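Local coordinates for protein pectate lyase (Cellvibrio cellulosa, PDB 1GXM) that cleaves polygalacturonic acid (pectate) by anti-beta-elimination, acting through this catalytic module of a longer polysaccharide lyase of family 10, at residues R96-V107 with D157-F167. Residues are numbered along the deposited sequence; the frame is centred on the assembly and turned at random.
Unlike the reference sequence in segment 157-167: Asn162 (reference Ser). With GOL (glycerol), chain D.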
ATOM      1  N   ARG A  96      18.950   0.654  15.576  1.00 14.93           N
ATOM      2  CA  ARG A  96      17.911   0.042  16.402  1.00 14.88           C
ATOM      3  C   ARG A  96      16.993   1.105  16.977  1.00 14.51           C
ATOM      4  O   ARG A  96      15.769   0.970  16.957  1.00 14.52           O
ATOM      5  CB  ARG A  96      18.547  -0.764  17.552  1.00 14.95           C
ATOM      6  CG  ARG A  96      17.564  -1.354  18.571  1.00 15.00           C
ATOM      7  CD  ARG A  96      18.242  -2.082  19.729  1.00 16.22           C
ATOM      8  NE  ARG A  96      17.232  -2.731  20.552  1.00 17.56           N
ATOM      9  CZ  ARG A  96      16.555  -2.149  21.543  1.00 18.04           C
ATOM     10  NH1 ARG A  96      16.804  -0.899  21.914  1.00 18.56           N
ATOM     11  NH2 ARG A  96      15.643  -2.835  22.181  1.00 19.40           N
ATOM     12  N   ASP A  97      17.581   2.165  17.501  1.00 14.13           N
ATOM     13  CA  ASP A  97      16.808   3.233  18.123  1.00 14.42           C
ATOM     14  C   ASP A  97      15.875   3.857  17.095  1.00 13.68           C
ATOM     15  O   ASP A  97      14.741   4.183  17.392  1.00 14.29           O
ATOM     16  CB  ASP A  97      17.729   4.294  18.694  1.00 15.23           C
ATOM     17  CG  ASP A  97      18.524   3.799  19.874  1.00 18.95           C
ATOM     18  OD1 ASP A  97      18.152   2.773  20.480  1.00 22.27           O
ATOM     19  OD2 ASP A  97      19.550   4.392  20.247  1.00 23.80           O
ATOM     20  N   ALA A  98      16.378   4.048  15.897  1.00 12.75           N
ATOM     21  CA  ALA A  98      15.587   4.682  14.846  1.00 12.30           C
ATOM     22  C   ALA A  98      14.434   3.796  14.426  1.00 12.08           C
ATOM     23  O   ALA A  98      13.325   4.259  14.236  1.00 11.87           O
ATOM     24  CB  ALA A  98      16.444   4.967  13.667  1.00 12.39           C
ATOM     25  N   VAL A  99      14.704   2.513  14.271  1.00 11.61           N
ATOM     26  CA  VAL A  99      13.661   1.568  13.919  1.00 12.07           C
ATOM     27  C   VAL A  99      12.579   1.547  14.984  1.00 12.35           C
ATOM     28  O   VAL A  99      11.406   1.502  14.669  1.00 11.97           O
ATOM     29  CB  VAL A  99      14.227   0.150  13.729  1.00 12.65           C
ATOM     30  CG1 VAL A  99      13.124  -0.843  13.479  1.00 12.61           C
ATOM     31  CG2 VAL A  99      15.163   0.124  12.554  1.00 12.24           C
ATOM     32  N   ARG A 100      12.956   1.565  16.256  1.00 11.60           N
ATOM     33  CA  ARG A 100      11.970   1.625  17.325  1.00 12.31           C
ATOM     34  C   ARG A 100      11.109   2.881  17.256  1.00 11.91           C
ATOM     35  O   ARG A 100       9.911   2.836  17.510  1.00 12.51           O
ATOM     36  CB  ARG A 100      12.661   1.485  18.675  1.00 12.41           C
ATOM     37  CG  ARG A 100      13.255   0.092  18.870  1.00 13.45           C
ATOM     38  CD  ARG A 100      14.106  -0.055  20.122  1.00 15.77           C
ATOM     39  NE  ARG A 100      13.314   0.310  21.288  1.00 16.61           N
ATOM     40  CZ  ARG A 100      12.409  -0.475  21.861  1.00 17.17           C
ATOM     41  NH1 ARG A 100      12.219  -1.700  21.420  1.00 18.31           N
ATOM     42  NH2 ARG A 100      11.690  -0.039  22.889  1.00 17.33           N
ATOM     43  N   LYS A 101      11.728   4.018  16.946  1.00 12.15           N
ATOM     44  CA  LYS A 101      10.971   5.268  16.835  1.00 11.37           C
ATOM     45  C   LYS A 101      10.015   5.223  15.644  1.00 10.61           C
ATOM     46  O   LYS A 101       8.911   5.714  15.736  1.00 11.06           O
ATOM     47  CB  LYS A 101      11.881   6.490  16.724  1.00 11.77           C
ATOM     48  CG  LYS A 101      12.589   6.827  18.048  1.00 12.50           C
ATOM     49  CD  LYS A 101      13.275   8.175  18.006  1.00 13.56           C
ATOM     50  CE  LYS A 101      12.297   9.327  18.198  1.00 13.77           C
ATOM     51  NZ  LYS A 101      12.977  10.649  18.270  1.00 15.32           N
ATOM     52  N   ALA A 102      10.457   4.576  14.580  1.00 10.55           N
ATOM     53  CA  ALA A 102       9.641   4.453  13.359  1.00 10.65           C
ATOM     54  C   ALA A 102       8.438   3.555  13.575  1.00 11.18           C
ATOM     55  O   ALA A 102       7.358   3.872  13.121  1.00 11.90           O
ATOM     56  CB  ALA A 102      10.458   3.920  12.217  1.00 10.68           C
ATOM     57  N   ALA A 103       8.631   2.437  14.275  1.00 11.83           N
ATOM     58  CA  ALA A 103       7.515   1.547  14.573  1.00 11.37           C
ATOM     59  C   ALA A 103       6.526   2.245  15.489  1.00 11.35           C
ATOM     60  O   ALA A 103       5.317   2.142  15.307  1.00 12.07           O
ATOM     61  CB  ALA A 103       8.005   0.290  15.207  1.00 11.92           C
ATOM     62  N   ASN A 104       7.052   2.961  16.477  1.00 11.16           N
ATOM     63  CA  ASN A 104       6.226   3.725  17.383  1.00 12.30           C
ATOM     64  C   ASN A 104       5.417   4.750  16.613  1.00 11.47           C
ATOM     65  O   ASN A 104       4.248   4.959  16.886  1.00 12.57           O
ATOM     66  CB  ASN A 104       7.107   4.402  18.430  1.00 12.05           C
ATOM     67  CG  ASN A 104       6.323   5.117  19.497  1.00 14.00           C
ATOM     68  OD1 ASN A 104       5.381   4.584  20.055  1.00 15.50           O
ATOM     69  ND2 ASN A 104       6.728   6.344  19.795  1.00 15.77           N
ATOM     70  N   PHE A 105       6.068   5.420  15.665  1.00 11.55           N
ATOM     71  CA  PHE A 105       5.402   6.386  14.811  1.00 10.82           C
ATOM     72  C   PHE A 105       4.211   5.748  14.083  1.00 10.56           C
ATOM     73  O   PHE A 105       3.104   6.276  14.092  1.00 11.01           O
ATOM     74  CB  PHE A 105       6.372   6.933  13.780  1.00 11.17           C
ATOM     75  CG  PHE A 105       5.710   7.740  12.716  1.00 11.72           C
ATOM     76  CD1 PHE A 105       5.357   9.060  12.948  1.00 11.58           C
ATOM     77  CD2 PHE A 105       5.378   7.173  11.500  1.00 11.26           C
ATOM     78  CE1 PHE A 105       4.697   9.792  11.977  1.00 12.58           C
ATOM     79  CE2 PHE A 105       4.727   7.919  10.523  1.00 10.77           C
ATOM     80  CZ  PHE A 105       4.397   9.223  10.778  1.00 11.47           C
ATOM     81  N   LEU A 106       4.454   4.602  13.460  1.00 10.74           N
ATOM     82  CA  LEU A 106       3.386   3.949  12.717  1.00 10.56           C
ATOM     83  C   LEU A 106       2.214   3.616  13.618  1.00 10.80           C
ATOM     84  O   LEU A 106       1.068   3.888  13.293  1.00 11.17           O
ATOM     85  CB  LEU A 106       3.877   2.699  12.007  1.00 10.74           C
ATOM     86  CG  LEU A 106       4.857   2.881  10.852  1.00 11.66           C
ATOM     87  CD1 LEU A 106       5.239   1.526  10.334  1.00 13.47           C
ATOM     88  CD2 LEU A 106       4.255   3.689   9.723  1.00 11.75           C
ATOM     89  N   VAL A 107       2.502   3.052  14.793  1.00 11.87           N
ATOM     90  CA  VAL A 107       1.424   2.719  15.703  1.00 12.44           C
ATOM     91  C   VAL A 107       0.741   3.969  16.257  1.00 11.85           C
ATOM     92  O   VAL A 107      -0.482   4.037  16.335  1.00 12.19           O
ATOM     93  CB  VAL A 107       1.872   1.779  16.820  1.00 12.89           C
ATOM     94  CG1 VAL A 107       0.679   1.468  17.742  1.00 13.80           C
ATOM     95  CG2 VAL A 107       2.446   0.483  16.203  1.00 13.31           C
ATOM     96  N   ASP A 157      17.331  -8.088  18.458  1.00 18.85           N
ATOM     97  CA  ASP A 157      16.840  -7.556  19.719  1.00 18.69           C
ATOM     98  C   ASP A 157      16.227  -6.156  19.579  1.00 18.07           C
ATOM     99  O   ASP A 157      16.003  -5.467  20.582  1.00 17.89           O
ATOM    100  CB  ASP A 157      17.955  -7.568  20.773  1.00 19.01           C
ATOM    101  CG  ASP A 157      19.104  -6.646  20.436  1.00 20.59           C
ATOM    102  OD1 ASP A 157      18.974  -5.778  19.549  1.00 21.02           O
ATOM    103  OD2 ASP A 157      20.193  -6.692  21.043  1.00 23.96           O
ATOM    104  N   VAL A 158      15.938  -5.746  18.342  1.00 17.64           N
ATOM    105  CA  VAL A 158      15.294  -4.462  18.079  1.00 16.98           C
ATOM    106  C   VAL A 158      14.003  -4.321  18.871  1.00 16.85           C
ATOM    107  O   VAL A 158      13.721  -3.265  19.401  1.00 17.76           O
ATOM    108  CB  VAL A 158      15.099  -4.198  16.560  1.00 16.72           C
ATOM    109  CG1 VAL A 158      14.202  -5.225  15.883  1.00 15.38           C
ATOM    110  CG2 VAL A 158      14.539  -2.805  16.344  1.00 17.18           C
ATOM    111  N   PHE A 159      13.238  -5.402  18.961  1.00 15.91           N
ATOM    112  CA  PHE A 159      11.972  -5.392  19.653  1.00 16.69           C
ATOM    113  C   PHE A 159      11.907  -6.462  20.702  1.00 17.33           C
ATOM    114  O   PHE A 159      12.504  -7.526  20.554  1.00 17.94           O
ATOM    115  CB  PHE A 159      10.847  -5.604  18.643  1.00 15.80           C
ATOM    116  CG  PHE A 159      10.740  -4.500  17.628  1.00 15.56           C
ATOM    117  CD1 PHE A 159      10.678  -3.175  18.032  1.00 14.59           C
ATOM    118  CD2 PHE A 159      10.702  -4.788  16.288  1.00 15.17           C
ATOM    119  CE1 PHE A 159      10.572  -2.154  17.100  1.00 14.29           C
ATOM    120  CE2 PHE A 159      10.597  -3.754  15.338  1.00 14.43           C
ATOM    121  CZ  PHE A 159      10.543  -2.454  15.749  1.00 14.54           C
ATOM    122  N   SER A 160      11.123  -6.174  21.723  1.00 19.04           N
ATOM    123  CA  SER A 160      10.794  -7.114  22.781  1.00 19.89           C
ATOM    124  C   SER A 160       9.459  -7.786  22.516  1.00 20.60           C
ATOM    125  O   SER A 160       8.723  -7.409  21.602  1.00 19.46           O
ATOM    126  CB  SER A 160      10.683  -6.354  24.099  1.00 20.90           C
ATOM    127  OG  SER A 160       9.535  -5.527  24.096  1.00 22.20           O
ATOM    128  N   ASP A 161       9.121  -8.769  23.337  1.00 20.73           N
ATOM    129  CA  ASP A 161       7.804  -9.392  23.288  1.00 21.41           C
ATOM    130  C   ASP A 161       6.678  -8.375  23.477  1.00 21.00           C
ATOM    131  O   ASP A 161       5.648  -8.457  22.805  1.00 19.88           O
ATOM    132  CB  ASP A 161       7.673 -10.449  24.389  1.00 22.35           C
ATOM    133  CG  ASP A 161       8.452 -11.702  24.104  1.00 25.28           C
ATOM    134  OD1 ASP A 161       8.916 -11.913  22.961  1.00 27.08           O
ATOM    135  OD2 ASP A 161       8.652 -12.561  24.993  1.00 27.79           O
ATOM    136  N   ASN A 162       6.863  -7.440  24.401  1.00 20.93           N
ATOM    137  CA  ASN A 162       5.862  -6.409  24.659  1.00 21.17           C
ATOM    138  C   ASN A 162       5.656  -5.498  23.445  1.00 19.88           C
ATOM    139  O   ASN A 162       4.533  -5.118  23.126  1.00 20.16           O
ATOM    140  CB  ASN A 162       6.216  -5.596  25.903  1.00 22.30           C
ATOM    141  CG  ASN A 162       5.973  -6.372  27.187  1.00 24.94           C
ATOM    142  OD1 ASN A 162       5.269  -7.396  27.196  1.00 27.27           O
ATOM    143  ND2 ASN A 162       6.544  -5.880  28.285  1.00 26.99           N
ATOM    144  N   ASP A 163       6.745  -5.178  22.769  1.00 18.42           N
ATOM    145  CA  ASP A 163       6.671  -4.403  21.535  1.00 17.59           C
ATOM    146  C   ASP A 163       5.900  -5.174  20.504  1.00 17.24           C
ATOM    147  O   ASP A 163       5.032  -4.627  19.844  1.00 17.02           O
ATOM    148  CB  ASP A 163       8.049  -4.160  20.967  1.00 16.88           C
ATOM    149  CG  ASP A 163       8.891  -3.282  21.836  1.00 18.94           C
ATOM    150  OD1 ASP A 163       8.337  -2.485  22.630  1.00 19.44           O
ATOM    151  OD2 ASP A 163      10.127  -3.342  21.771  1.00 20.23           O
ATOM    152  N   ARG A 164       6.243  -6.443  20.344  1.00 16.47           N
ATOM    153  CA  ARG A 164       5.540  -7.287  19.371  1.00 16.47           C
ATOM    154  C   ARG A 164       4.062  -7.407  19.671  1.00 16.51           C
ATOM    155  O   ARG A 164       3.266  -7.467  18.755  1.00 15.75           O
ATOM    156  CB  ARG A 164       6.194  -8.649  19.250  1.00 16.51           C
ATOM    157  CG  ARG A 164       7.481  -8.587  18.503  1.00 16.90           C
ATOM    158  CD  ARG A 164       8.110  -9.924  18.243  1.00 18.25           C
ATOM    159  NE  ARG A 164       8.772 -10.378  19.460  1.00 19.47           N
ATOM    160  CZ  ARG A 164      10.004 -10.044  19.803  1.00 19.84           C
ATOM    161  NH1 ARG A 164      10.763  -9.320  18.997  1.00 20.10           N
ATOM    162  NH2 ARG A 164      10.514 -10.479  20.952  1.00 21.48           N
ATOM    163  N   THR A 165       3.680  -7.413  20.942  1.00 16.61           N
ATOM    164  CA  THR A 165       2.269  -7.431  21.303  1.00 17.02           C
ATOM    165  C   THR A 165       1.585  -6.178  20.782  1.00 16.11           C
ATOM    166  O   THR A 165       0.474  -6.238  20.284  1.00 16.45           O
ATOM    167  CB  THR A 165       2.123  -7.532  22.824  1.00 17.18           C
ATOM    168  OG1 THR A 165       2.591  -8.824  23.208  1.00 20.32           O
ATOM    169  CG2 THR A 165       0.655  -7.470  23.284  1.00 19.44           C
ATOM    170  N   ARG A 166       2.238  -5.042  20.964  1.00 15.36           N
ATOM    171  CA  ARG A 166       1.688  -3.795  20.497  1.00 14.90           C
ATOM    172  C   ARG A 166       1.562  -3.799  18.983  1.00 14.31           C
ATOM    173  O   ARG A 166       0.577  -3.338  18.452  1.00 13.75           O
ATOM    174  CB  ARG A 166       2.549  -2.629  20.909  1.00 15.68           C
ATOM    175  CG  ARG A 166       1.896  -1.297  20.618  1.00 17.14           C
ATOM    176  CD  ARG A 166       2.693  -0.161  21.161  1.00 18.27           C
ATOM    177  NE  ARG A 166       2.127   1.145  20.835  1.00 19.23           N
ATOM    178  CZ  ARG A 166       2.842   2.189  20.429  1.00 19.93           C
ATOM    179  NH1 ARG A 166       4.152   2.089  20.250  1.00 19.43           N
ATOM    180  NH2 ARG A 166       2.239   3.337  20.169  1.00 20.85           N
ATOM    181  N   PHE A 167       2.558  -4.336  18.313  1.00 13.52           N
ATOM    182  CA  PHE A 167       2.513  -4.424  16.849  1.00 13.10           C
ATOM    183  C   PHE A 167       1.458  -5.395  16.390  1.00 13.30           C
ATOM    184  O   PHE A 167       0.775  -5.118  15.426  1.00 12.98           O
ATOM    185  CB  PHE A 167       3.850  -4.819  16.261  1.00 12.79           C
ATOM    186  CG  PHE A 167       4.975  -3.903  16.629  1.00 12.61           C
ATOM    187  CD1 PHE A 167       4.741  -2.595  16.987  1.00 13.64           C
ATOM    188  CD2 PHE A 167       6.267  -4.370  16.647  1.00 13.48           C
ATOM    189  CE1 PHE A 167       5.770  -1.764  17.354  1.00 14.61           C
ATOM    190  CE2 PHE A 167       7.312  -3.541  17.011  1.00 14.31           C
ATOM    191  CZ  PHE A 167       7.054  -2.229  17.361  1.00 14.69           C
TER
HETATM  192  C1  GOL D1651       9.146   0.352  20.000  1.00 20.95           C
HETATM  193  O1  GOL D1651       9.154   0.416  18.595  1.00 17.69           O
HETATM  194  C2  GOL D1651       7.751   0.871  20.260  1.00 24.09           C
HETATM  195  O2  GOL D1651       7.807   1.978  21.110  1.00 23.85           O
HETATM  196  C3  GOL D1651       6.842  -0.272  20.666  1.00 23.53           C
HETATM  197  O3  GOL D1651       5.775   0.188  21.446  1.00 23.29           O
HETATM  198  O   HOH W   1       9.705  -1.392  24.662  1.00 28.62           O
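The capping box that starts helix 161-181, formed by Ser160 and Asp163, doubles as the docking site for Arg100 of helix 93-109. Ser160 OG, at the N-cap, accepts from Asp163 N, and Asp163 OD2 takes the Ser160 N-H from one face of its carboxylate plane and Arg100 NH1 from the opposite face, the latter a salt bridge of 2.7 Å on the syn side. The same NH1 also donates to Val158 O at 3.0 Å, nearly straight at 162° and in the carbonyl plane, while a water links Arg100 NH2 to Asp163 OD1. A bend at chi3 (57°) turns the Arg100 guanidinium toward these acceptors. One turn earlier, extended Arg96 holds a single backbone oxygen side-on: NE lies 3.0 Å and NH2 3.1 Å from Asp157 O, both with the oxygen in the guanidinium plane. Asp157 OD1 forms a long salt bridge with Arg96 NE and is hydrogen-bonded to Tyr87 OH of helix 77-90.

In this helix-rich part of the pectate lyase module, the axes of segments 96-107 and 161-167 run 31° from parallel and come within 11.2 Å. The rings of Phe159 and Phe167 pack against helix 93-109: Phe167 CE2 sits over the centre of one face of the Phe159 ring and Val158 CG2 over the other, and Ala103 CB meets Phe167 CZ at 3.4 Å. Further along, Asn104 OD1 receives Arg166 NH1 on a lone pair (2.8 Å), and Val107 CG1 lies over one guanidinium face of Arg166. A glycerol, probably from the crystallisation liquor, links the two segments by donating through O1 to Arg100 O and accepting from Arg166 NH1 through O3.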